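Local coordinates for protein glutamate racemase (Bacillus anthracis, PDB 2DWU) that belongs to the aspartate/glutamate racemase family of two-domain alpha/beta enzymes and holds a bound D-glutamic acid between its two domains, at residues 10-15 / 74-79. Residues are numbered along the deposited sequence; the frame is centred on the assembly and turned at random.
Sequences IGVLDS and VVACNT. With DGL (D-glutamic acid), chain H.
I10 meets V74 methyl to methyl, CG2 against CG2 at 3.9 Å, on the face of the sheet that helix 211-226 covers. At G11 the backbone takes over: its carbonyl O receives the V74 N-H, and the neighbouring rung runs the other way, from L13 N to V74 O at 3.0 Å. V12 sits between these rungs, lending its CA-H to the same V74 O, while its CG1, anti to the backbone N (chi1 -178°), lies 3.7 Å from A76 CB. L13 turns to the other face, where CD1 packs beside V75 CG1 and helix 51-65 closes over the leucine.

These are adjacent parallel strands of a six-stranded sheet with helices on both sides, and they illustrate how alpha/beta folds build binding sites: the ligand lies at the C-terminal ends of the strands, where the chain leaves the sheet. The last rung, A76 N to L13 O, is more bent at the hydrogen, 142° against 163° in the other two, consistent with segment 74-79 leaving its strand here for helix 78-91.

D14 holds CG anti to the backbone N, which carries its carboxylate toward C77 and the ligand. OD2 is held by the backbone N-H groups of G16 and G19, whereas OD1 lies 3.1 Å from C77 CB and accepts a weak hydrogen bond from the amino N of D-glutamic acid. S15 completes this side, its OG giving a 2.6 Å hydrogen bond to OE2 of the ligand. Across from it C77, the N-cap residue of helix 78-91, brings SG to 3.3 Å from the ligand N. The first turn of that helix grips the ligand's other carboxylate: N78 N and ND2 both donate to OXT, and T79 N and OG1 both donate to O.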
loop_
_atom_site.group_PDB
_atom_site.type_symbol
_atom_site.label_atom_id
_atom_site.label_comp_id
_atom_site.label_asym_id
_atom_site.label_seq_id
_atom_site.Cartn_x
_atom_site.Cartn_y
_atom_site.Cartn_z
ATOM N N ILE B 10 11.817 -14.996 4.384
ATOM C CA ILE B 10 11.982 -13.547 4.342
ATOM C C ILE B 10 13.016 -13.224 5.427
ATOM O O ILE B 10 12.767 -13.479 6.607
ATOM C CB ILE B 10 10.674 -12.809 4.734
ATOM C CG1 ILE B 10 9.504 -13.240 3.833
ATOM C CG2 ILE B 10 10.907 -11.319 4.698
ATOM C CD1 ILE B 10 9.710 -12.947 2.394
ATOM N N GLY B 11 14.160 -12.663 5.038
ATOM C CA GLY B 11 15.149 -12.278 6.043
ATOM C C GLY B 11 14.732 -10.916 6.587
ATOM O O GLY B 11 14.290 -10.075 5.810
ATOM N N VAL B 12 14.820 -10.720 7.901
ATOM C CA VAL B 12 14.465 -9.418 8.509
ATOM C C VAL B 12 15.615 -9.023 9.428
ATOM O O VAL B 12 16.030 -9.822 10.280
ATOM C CB VAL B 12 13.150 -9.511 9.346
ATOM C CG1 VAL B 12 12.797 -8.127 9.925
ATOM C CG2 VAL B 12 11.991 -10.017 8.478
ATOM N N LEU B 13 16.162 -7.819 9.252
ATOM C CA LEU B 13 17.240 -7.393 10.142
ATOM C C LEU B 13 16.872 -6.078 10.831
ATOM O O LEU B 13 16.124 -5.244 10.292
ATOM C CB LEU B 13 18.586 -7.297 9.395
ATOM C CG LEU B 13 18.760 -6.308 8.241
ATOM C CD1 LEU B 13 18.965 -4.858 8.783
ATOM C CD2 LEU B 13 20.009 -6.718 7.427
ATOM N N ASP B 14 17.380 -5.927 12.044
ATOM C CA ASP B 14 17.087 -4.752 12.848
ATOM C C ASP B 14 18.222 -4.565 13.832
ATOM O O ASP B 14 19.032 -5.458 14.025
ATOM C CB ASP B 14 15.774 -4.978 13.612
ATOM C CG ASP B 14 15.404 -3.773 14.473
ATOM O OD1 ASP B 14 15.348 -2.650 13.921
ATOM O OD2 ASP B 14 15.192 -3.923 15.695
ATOM N N SER B 15 18.273 -3.403 14.463
ATOM C CA SER B 15 19.292 -3.162 15.457
ATOM C C SER B 15 19.014 -3.903 16.769
ATOM O O SER B 15 19.921 -4.021 17.590
ATOM C CB SER B 15 19.388 -1.662 15.737
ATOM O OG SER B 15 18.217 -1.179 16.391
ATOM N N VAL B 74 14.207 -7.689 4.383
ATOM C CA VAL B 74 13.527 -6.490 4.903
ATOM C C VAL B 74 14.460 -5.842 5.934
ATOM O O VAL B 74 14.928 -6.498 6.885
ATOM C CB VAL B 74 12.201 -6.838 5.601
ATOM C CG1 VAL B 74 11.599 -5.574 6.267
ATOM C CG2 VAL B 74 11.213 -7.400 4.568
ATOM N N VAL B 75 14.750 -4.558 5.717
ATOM C CA VAL B 75 15.572 -3.782 6.653
ATOM C C VAL B 75 14.494 -3.131 7.502
ATOM O O VAL B 75 13.886 -2.137 7.140
ATOM C CB VAL B 75 16.417 -2.708 5.924
ATOM C CG1 VAL B 75 17.258 -1.911 6.956
ATOM C CG2 VAL B 75 17.343 -3.389 4.964
ATOM N N ALA B 76 14.236 -3.758 8.634
ATOM C CA ALA B 76 13.182 -3.303 9.524
ATOM C C ALA B 76 13.516 -2.040 10.314
ATOM O O ALA B 76 12.610 -1.332 10.801
ATOM C CB ALA B 76 12.825 -4.446 10.491
ATOM N N CYS B 77 14.805 -1.779 10.463
ATOM C CA CYS B 77 15.302 -0.632 11.227
ATOM C C CYS B 77 15.367 0.614 10.343
ATOM O O CYS B 77 16.025 0.587 9.314
ATOM C CB CYS B 77 16.704 -0.981 11.737
ATOM S SG CYS B 77 17.519 0.317 12.667
ATOM N N ASN B 78 14.683 1.691 10.752
ATOM C CA ASN B 78 14.697 2.915 9.956
ATOM C C ASN B 78 16.100 3.514 9.902
ATOM O O ASN B 78 16.488 4.060 8.867
ATOM C CB ASN B 78 13.700 3.948 10.532
ATOM C CG ASN B 78 12.258 3.444 10.500
ATOM O OD1 ASN B 78 11.407 3.890 9.665
ATOM N ND2 ASN B 78 11.946 2.551 11.395
ATOM N N THR B 79 16.852 3.427 11.008
ATOM C CA THR B 79 18.223 3.962 11.058
ATOM C C THR B 79 19.135 3.196 10.096
ATOM O O THR B 79 19.925 3.786 9.341
ATOM C CB THR B 79 18.792 3.852 12.496
ATOM O OG1 THR B 79 17.925 4.569 13.389
ATOM C CG2 THR B 79 20.203 4.434 12.571
HETATM N N DGL H . 15.435 0.297 15.275
HETATM C CA DGL H . 15.862 1.730 15.345
HETATM C C DGL H . 15.153 2.527 14.307
HETATM O O DGL H . 15.541 3.635 13.958
HETATM C CB DGL H . 15.556 2.304 16.747
HETATM C CG DGL H . 16.653 1.793 17.711
HETATM C CD DGL H . 18.033 2.208 17.405
HETATM O OE1 DGL H . 18.449 3.359 17.549
HETATM O OE2 DGL H . 18.822 1.268 16.941
HETATM O OXT DGL H . 14.095 1.989 13.766
#